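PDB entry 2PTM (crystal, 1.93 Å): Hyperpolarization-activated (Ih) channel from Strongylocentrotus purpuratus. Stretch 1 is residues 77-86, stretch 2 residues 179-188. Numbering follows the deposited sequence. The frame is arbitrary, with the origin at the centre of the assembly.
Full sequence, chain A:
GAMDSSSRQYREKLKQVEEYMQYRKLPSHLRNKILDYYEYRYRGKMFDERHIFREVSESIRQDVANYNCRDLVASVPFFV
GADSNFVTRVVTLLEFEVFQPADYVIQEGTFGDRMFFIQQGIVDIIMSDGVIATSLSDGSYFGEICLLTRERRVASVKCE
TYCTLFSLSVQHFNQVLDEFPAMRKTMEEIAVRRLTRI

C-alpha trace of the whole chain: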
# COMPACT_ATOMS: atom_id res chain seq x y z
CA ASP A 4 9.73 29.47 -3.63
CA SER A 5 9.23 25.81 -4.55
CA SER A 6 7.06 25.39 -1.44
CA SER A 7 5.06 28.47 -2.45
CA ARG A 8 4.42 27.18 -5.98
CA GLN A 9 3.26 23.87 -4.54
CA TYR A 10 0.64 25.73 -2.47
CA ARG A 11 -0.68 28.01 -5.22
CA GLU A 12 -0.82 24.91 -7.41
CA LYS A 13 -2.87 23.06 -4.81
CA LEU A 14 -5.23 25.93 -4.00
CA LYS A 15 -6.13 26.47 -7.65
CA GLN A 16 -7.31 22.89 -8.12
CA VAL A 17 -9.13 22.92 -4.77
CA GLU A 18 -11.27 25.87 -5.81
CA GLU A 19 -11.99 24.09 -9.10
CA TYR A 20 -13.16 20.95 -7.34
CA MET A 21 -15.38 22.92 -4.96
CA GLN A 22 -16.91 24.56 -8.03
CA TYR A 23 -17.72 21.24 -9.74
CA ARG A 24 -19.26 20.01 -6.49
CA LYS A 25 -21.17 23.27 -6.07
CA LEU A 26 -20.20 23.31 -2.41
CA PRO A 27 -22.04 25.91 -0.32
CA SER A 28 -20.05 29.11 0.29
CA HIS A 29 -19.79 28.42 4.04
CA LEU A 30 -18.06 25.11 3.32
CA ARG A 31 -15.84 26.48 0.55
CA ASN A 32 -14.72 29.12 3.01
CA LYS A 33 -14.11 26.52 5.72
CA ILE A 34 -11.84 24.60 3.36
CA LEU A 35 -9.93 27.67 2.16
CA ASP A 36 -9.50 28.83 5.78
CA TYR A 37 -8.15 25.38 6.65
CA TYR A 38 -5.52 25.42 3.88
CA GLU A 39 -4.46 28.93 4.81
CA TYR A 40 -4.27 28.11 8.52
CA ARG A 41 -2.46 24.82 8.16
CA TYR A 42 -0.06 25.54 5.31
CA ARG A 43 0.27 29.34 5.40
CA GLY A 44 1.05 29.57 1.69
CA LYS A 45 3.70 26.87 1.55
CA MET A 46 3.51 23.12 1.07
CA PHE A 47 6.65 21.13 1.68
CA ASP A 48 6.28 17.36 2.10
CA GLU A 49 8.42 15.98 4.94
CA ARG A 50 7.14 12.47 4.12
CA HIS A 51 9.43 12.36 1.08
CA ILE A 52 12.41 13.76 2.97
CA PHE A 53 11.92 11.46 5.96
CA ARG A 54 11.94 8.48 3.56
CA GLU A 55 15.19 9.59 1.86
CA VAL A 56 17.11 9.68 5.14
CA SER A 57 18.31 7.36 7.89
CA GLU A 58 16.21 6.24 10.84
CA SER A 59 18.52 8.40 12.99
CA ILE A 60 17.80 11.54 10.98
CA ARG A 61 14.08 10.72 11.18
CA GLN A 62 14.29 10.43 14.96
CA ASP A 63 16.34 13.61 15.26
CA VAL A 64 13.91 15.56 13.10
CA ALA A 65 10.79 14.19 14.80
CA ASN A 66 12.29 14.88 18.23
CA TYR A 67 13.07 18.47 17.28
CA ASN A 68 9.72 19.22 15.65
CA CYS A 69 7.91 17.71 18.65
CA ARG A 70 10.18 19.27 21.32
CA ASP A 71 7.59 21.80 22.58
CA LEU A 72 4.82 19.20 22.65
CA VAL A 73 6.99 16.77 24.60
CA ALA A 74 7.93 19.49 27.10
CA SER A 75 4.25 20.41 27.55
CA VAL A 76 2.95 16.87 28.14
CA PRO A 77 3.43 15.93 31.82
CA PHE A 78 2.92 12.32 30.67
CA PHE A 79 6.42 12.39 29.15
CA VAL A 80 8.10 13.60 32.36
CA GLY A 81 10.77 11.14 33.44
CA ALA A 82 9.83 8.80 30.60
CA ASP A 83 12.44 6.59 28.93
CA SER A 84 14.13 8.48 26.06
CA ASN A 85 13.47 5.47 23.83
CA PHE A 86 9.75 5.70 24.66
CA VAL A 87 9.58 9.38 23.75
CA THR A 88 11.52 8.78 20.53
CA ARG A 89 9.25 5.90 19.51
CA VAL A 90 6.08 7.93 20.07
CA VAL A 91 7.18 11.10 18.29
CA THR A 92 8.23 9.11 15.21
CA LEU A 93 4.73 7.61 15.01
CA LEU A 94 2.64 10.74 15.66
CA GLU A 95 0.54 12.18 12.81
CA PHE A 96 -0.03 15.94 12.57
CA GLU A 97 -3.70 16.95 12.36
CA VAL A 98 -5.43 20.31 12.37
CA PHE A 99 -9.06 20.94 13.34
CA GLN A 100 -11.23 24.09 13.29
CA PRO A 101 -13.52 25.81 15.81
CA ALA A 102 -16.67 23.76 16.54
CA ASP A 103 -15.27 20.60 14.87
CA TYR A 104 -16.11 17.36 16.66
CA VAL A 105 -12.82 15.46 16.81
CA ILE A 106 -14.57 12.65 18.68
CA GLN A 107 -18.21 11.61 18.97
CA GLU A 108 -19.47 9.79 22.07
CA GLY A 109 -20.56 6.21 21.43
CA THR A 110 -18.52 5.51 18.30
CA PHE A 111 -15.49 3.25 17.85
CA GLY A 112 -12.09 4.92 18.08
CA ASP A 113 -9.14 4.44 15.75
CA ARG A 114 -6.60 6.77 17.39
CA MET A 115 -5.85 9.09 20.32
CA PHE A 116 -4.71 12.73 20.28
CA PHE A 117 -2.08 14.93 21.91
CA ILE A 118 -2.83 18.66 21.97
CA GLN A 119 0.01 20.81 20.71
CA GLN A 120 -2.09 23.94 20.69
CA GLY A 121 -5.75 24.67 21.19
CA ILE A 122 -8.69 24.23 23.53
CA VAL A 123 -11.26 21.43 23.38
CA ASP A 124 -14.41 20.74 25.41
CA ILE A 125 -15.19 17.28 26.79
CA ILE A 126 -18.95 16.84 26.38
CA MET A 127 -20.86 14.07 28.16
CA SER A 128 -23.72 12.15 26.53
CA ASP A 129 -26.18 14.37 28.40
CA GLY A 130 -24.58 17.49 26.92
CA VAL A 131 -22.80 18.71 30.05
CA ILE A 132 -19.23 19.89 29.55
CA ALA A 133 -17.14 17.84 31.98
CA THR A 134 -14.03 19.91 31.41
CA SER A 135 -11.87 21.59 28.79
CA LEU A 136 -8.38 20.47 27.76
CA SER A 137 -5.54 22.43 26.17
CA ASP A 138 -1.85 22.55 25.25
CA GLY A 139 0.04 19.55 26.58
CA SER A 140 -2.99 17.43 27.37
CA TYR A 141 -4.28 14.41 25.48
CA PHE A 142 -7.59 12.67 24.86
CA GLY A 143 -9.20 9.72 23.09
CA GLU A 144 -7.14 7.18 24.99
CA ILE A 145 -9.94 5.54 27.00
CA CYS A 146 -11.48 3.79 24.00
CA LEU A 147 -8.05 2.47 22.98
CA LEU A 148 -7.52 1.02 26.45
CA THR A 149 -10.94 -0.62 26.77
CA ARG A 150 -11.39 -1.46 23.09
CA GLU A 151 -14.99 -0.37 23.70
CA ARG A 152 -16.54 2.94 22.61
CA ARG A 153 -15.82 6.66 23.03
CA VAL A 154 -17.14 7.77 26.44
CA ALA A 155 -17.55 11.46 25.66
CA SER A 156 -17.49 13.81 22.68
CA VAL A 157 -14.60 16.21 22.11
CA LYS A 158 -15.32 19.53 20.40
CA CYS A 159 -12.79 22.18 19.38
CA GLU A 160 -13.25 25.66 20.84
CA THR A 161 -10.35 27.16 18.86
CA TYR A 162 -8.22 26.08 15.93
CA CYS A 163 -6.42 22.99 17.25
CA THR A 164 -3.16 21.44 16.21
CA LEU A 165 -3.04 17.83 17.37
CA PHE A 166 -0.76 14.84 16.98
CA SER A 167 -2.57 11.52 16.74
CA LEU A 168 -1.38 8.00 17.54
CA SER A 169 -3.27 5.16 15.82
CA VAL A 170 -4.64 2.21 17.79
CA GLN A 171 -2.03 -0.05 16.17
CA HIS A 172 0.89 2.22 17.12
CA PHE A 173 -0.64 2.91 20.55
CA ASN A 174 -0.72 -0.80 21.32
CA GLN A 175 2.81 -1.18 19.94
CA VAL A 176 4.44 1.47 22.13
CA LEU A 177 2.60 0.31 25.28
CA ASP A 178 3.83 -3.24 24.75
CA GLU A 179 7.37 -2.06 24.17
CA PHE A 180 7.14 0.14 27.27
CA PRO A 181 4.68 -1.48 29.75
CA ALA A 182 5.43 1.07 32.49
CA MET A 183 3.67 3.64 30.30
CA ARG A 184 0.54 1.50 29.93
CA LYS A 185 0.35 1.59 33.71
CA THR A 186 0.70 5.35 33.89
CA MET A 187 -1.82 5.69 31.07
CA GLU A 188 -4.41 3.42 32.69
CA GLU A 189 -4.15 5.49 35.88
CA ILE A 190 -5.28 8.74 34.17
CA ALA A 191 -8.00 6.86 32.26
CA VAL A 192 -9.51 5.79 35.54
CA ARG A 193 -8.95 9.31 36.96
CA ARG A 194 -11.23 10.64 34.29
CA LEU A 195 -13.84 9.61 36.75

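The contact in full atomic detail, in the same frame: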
# COMPACT_ATOMS: atom_id res chain seq x y z
N PRO A 77 2.92 16.47 30.56
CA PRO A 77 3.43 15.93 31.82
C PRO A 77 3.63 14.42 31.73
O PRO A 77 4.51 13.88 32.39
CB PRO A 77 2.32 16.27 32.82
CG PRO A 77 1.63 17.47 32.22
CD PRO A 77 1.65 17.20 30.74
N PHE A 78 2.82 13.76 30.90
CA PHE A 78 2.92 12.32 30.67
C PHE A 78 4.35 11.89 30.34
O PHE A 78 4.80 10.82 30.76
CB PHE A 78 1.94 11.91 29.55
CG PHE A 78 2.02 10.46 29.15
CD1 PHE A 78 1.68 9.46 30.04
CD2 PHE A 78 2.41 10.11 27.87
CE1 PHE A 78 1.75 8.13 29.67
CE2 PHE A 78 2.48 8.78 27.48
CZ PHE A 78 2.15 7.79 28.38
N PHE A 79 5.07 12.73 29.60
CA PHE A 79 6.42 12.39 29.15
C PHE A 79 7.51 12.67 30.18
O PHE A 79 8.68 12.37 29.95
CB PHE A 79 6.77 13.14 27.86
CG PHE A 79 5.98 12.70 26.67
CD1 PHE A 79 5.76 11.36 26.41
CD2 PHE A 79 5.46 13.64 25.79
CE1 PHE A 79 5.04 10.96 25.31
CE2 PHE A 79 4.74 13.25 24.68
CZ PHE A 79 4.52 11.90 24.44
N VAL A 80 7.13 13.26 31.32
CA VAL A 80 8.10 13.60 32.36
C VAL A 80 8.72 12.36 32.97
O VAL A 80 8.02 11.51 33.52
CB VAL A 80 7.45 14.48 33.44
N GLY A 81 10.05 12.26 32.88
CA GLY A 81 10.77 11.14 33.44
C GLY A 81 10.69 9.87 32.62
O GLY A 81 11.25 8.84 32.99
N ALA A 82 9.98 9.94 31.49
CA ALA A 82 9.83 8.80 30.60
C ALA A 82 11.16 8.37 30.01
O ALA A 82 12.10 9.17 29.93
CB ALA A 82 8.85 9.13 29.48
N ASP A 83 11.25 7.11 29.60
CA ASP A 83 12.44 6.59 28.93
C ASP A 83 12.61 7.31 27.60
O ASP A 83 11.64 7.45 26.85
CB ASP A 83 12.28 5.09 28.71
CG ASP A 83 13.56 4.42 28.22
OD1 ASP A 83 14.23 4.96 27.32
OD2 ASP A 83 13.87 3.33 28.74
N SER A 84 13.83 7.79 27.32
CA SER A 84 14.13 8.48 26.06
C SER A 84 13.72 7.68 24.83
O SER A 84 13.29 8.25 23.82
CB SER A 84 15.63 8.81 25.97
OG SER A 84 15.95 9.97 26.73
N ASN A 85 13.86 6.36 24.92
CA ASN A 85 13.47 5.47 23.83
C ASN A 85 11.96 5.45 23.63
O ASN A 85 11.48 5.31 22.51
CB ASN A 85 13.99 4.05 24.06
CG ASN A 85 15.51 3.97 24.01
OD1 ASN A 85 16.16 4.69 23.25
ND2 ASN A 85 16.07 3.08 24.82
N PHE A 86 11.22 5.56 24.73
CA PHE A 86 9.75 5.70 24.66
C PHE A 86 9.36 6.98 23.94
O PHE A 86 8.58 6.95 22.98
CB PHE A 86 9.10 5.65 26.06
CG PHE A 86 7.60 5.91 26.05
CD1 PHE A 86 6.71 4.91 25.69
CD2 PHE A 86 7.09 7.15 26.39
CE1 PHE A 86 5.34 5.14 25.66
CE2 PHE A 86 5.72 7.39 26.37
CZ PHE A 86 4.84 6.38 26.01
N GLU A 179 5.93 -2.26 24.12
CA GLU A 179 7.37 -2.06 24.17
C GLU A 179 7.75 -1.41 25.49
O GLU A 179 8.82 -1.69 26.04
CB GLU A 179 7.83 -1.20 22.99
CG GLU A 179 9.33 -1.18 22.79
CD GLU A 179 9.74 -0.54 21.48
OE1 GLU A 179 8.89 0.11 20.84
OE2 GLU A 179 10.93 -0.69 21.10
N PHE A 180 6.88 -0.55 26.01
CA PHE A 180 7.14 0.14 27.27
C PHE A 180 5.96 0.01 28.25
O PHE A 180 5.18 0.95 28.41
CB PHE A 180 7.46 1.61 27.00
CG PHE A 180 8.63 1.81 26.07
CD1 PHE A 180 9.93 1.84 26.56
CD2 PHE A 180 8.43 1.96 24.71
CE1 PHE A 180 11.01 2.01 25.71
CE2 PHE A 180 9.50 2.14 23.85
CZ PHE A 180 10.79 2.16 24.35
N PRO A 181 5.85 -1.15 28.92
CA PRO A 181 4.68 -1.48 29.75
C PRO A 181 4.46 -0.49 30.89
O PRO A 181 3.32 -0.25 31.28
CB PRO A 181 5.02 -2.86 30.32
CG PRO A 181 6.14 -3.38 29.45
CD PRO A 181 6.90 -2.17 29.03
N ALA A 182 5.54 0.09 31.41
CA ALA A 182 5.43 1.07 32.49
C ALA A 182 4.50 2.22 32.09
O ALA A 182 3.78 2.76 32.93
CB ALA A 182 6.80 1.60 32.87
N MET A 183 4.52 2.57 30.80
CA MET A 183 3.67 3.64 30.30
C MET A 183 2.20 3.25 30.09
O MET A 183 1.33 4.12 30.07
CB MET A 183 4.26 4.24 29.02
CG MET A 183 4.86 5.63 29.22
SD MET A 183 6.16 5.72 30.47
CE MET A 183 7.51 4.91 29.62
N ARG A 184 1.93 1.96 29.94
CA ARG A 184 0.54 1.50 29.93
C ARG A 184 -0.03 1.72 31.32
O ARG A 184 -1.19 2.12 31.47
CB ARG A 184 0.43 0.02 29.56
CG ARG A 184 -1.01 -0.49 29.58
CD ARG A 184 -1.13 -1.90 29.02
NE ARG A 184 -0.88 -1.96 27.58
CZ ARG A 184 -1.81 -1.73 26.65
NH1 ARG A 184 -3.05 -1.41 27.00
NH2 ARG A 184 -1.49 -1.81 25.36
N LYS A 185 0.78 1.44 32.33
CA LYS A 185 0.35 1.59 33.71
C LYS A 185 0.02 3.04 34.00
O LYS A 185 -1.05 3.35 34.51
CB LYS A 185 1.43 1.08 34.67
N THR A 186 0.94 3.94 33.65
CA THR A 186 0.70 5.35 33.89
C THR A 186 -0.50 5.84 33.09
O THR A 186 -1.28 6.66 33.55
CB THR A 186 1.94 6.23 33.63
OG1 THR A 186 2.07 6.51 32.23
CG2 THR A 186 3.20 5.55 34.14
N MET A 187 -0.68 5.30 31.89
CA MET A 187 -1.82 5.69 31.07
C MET A 187 -3.14 5.21 31.67
O MET A 187 -4.11 5.96 31.73
CB MET A 187 -1.68 5.18 29.64
CG MET A 187 -2.80 5.62 28.72
SD MET A 187 -2.36 7.02 27.67
CE MET A 187 -0.88 6.39 26.90
N GLU A 188 -3.19 3.95 32.08
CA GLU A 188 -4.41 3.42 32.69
C GLU A 188 -4.82 4.25 33.91
O GLU A 188 -6.00 4.49 34.13
CB GLU A 188 -4.23 1.95 33.07
CG GLU A 188 -4.25 1.02 31.87
CD GLU A 188 -3.78 -0.39 32.20
OE1 GLU A 188 -3.28 -0.60 33.33
OE2 GLU A 188 -3.90 -1.28 31.33

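Packing of residues 77-86 against residues 179-188, two stretches of one chain that lie at least 94 residues apart in sequence wherever they touch. Stretch 1 opens with a 3-10 segment (77-79), passes through a type II turn from F79 to A82, where G81 takes up a positive phi, and enters a helix at S84. D83 caps that helix, its OD1 accepting from N85 N at 2.8 Å. In stretch 2, F180 leaves helical geometry at the end of one helix, and the next helix carries M183, T186 and M187. The two stretches run in opposite senses, with F86 nearest F180, A82 nearest M183 and F78 nearest T186 by CA position. No hydrogen bond crosses between them; the two stretches bury 421 Å², and the contacts are mostly aromatic and apolar.

The edge of F86 meets the face of F180, offset, with planes at 80° and ring centroids 5.5 Å apart. F86 CB sits 3.8 Å from the centroid of the F180 ring, almost on its normal, a CH-pi contact, and the backbone F86 N lies over a face too, 3.4 Å from F180 CZ. N85 extends this contact, its CB 3.7 Å from F180 CZ.

M183 lies over a face of F86, with CG 3.5 Å and SD 4.5 Å from the F86 ring centroid, so polarizable sulfur and a C-H group both meet the pi cloud. The same M183 CG is 3.6 Å from F78 CZ, so the one methylene touches both phenylalanines, whose rings lie roughly at right angles as seen from it. M187 approaches F78 obliquely, its CE 3.7 Å from F78 CZ and its SD 5.0 Å from the F78 ring centroid.

T186 OG1 lies near the plane of the F78 ring, 3.0 Å from F78 CE1, while donating a weak hydrogen bond to M183 O (3.3 Å) within its own helix.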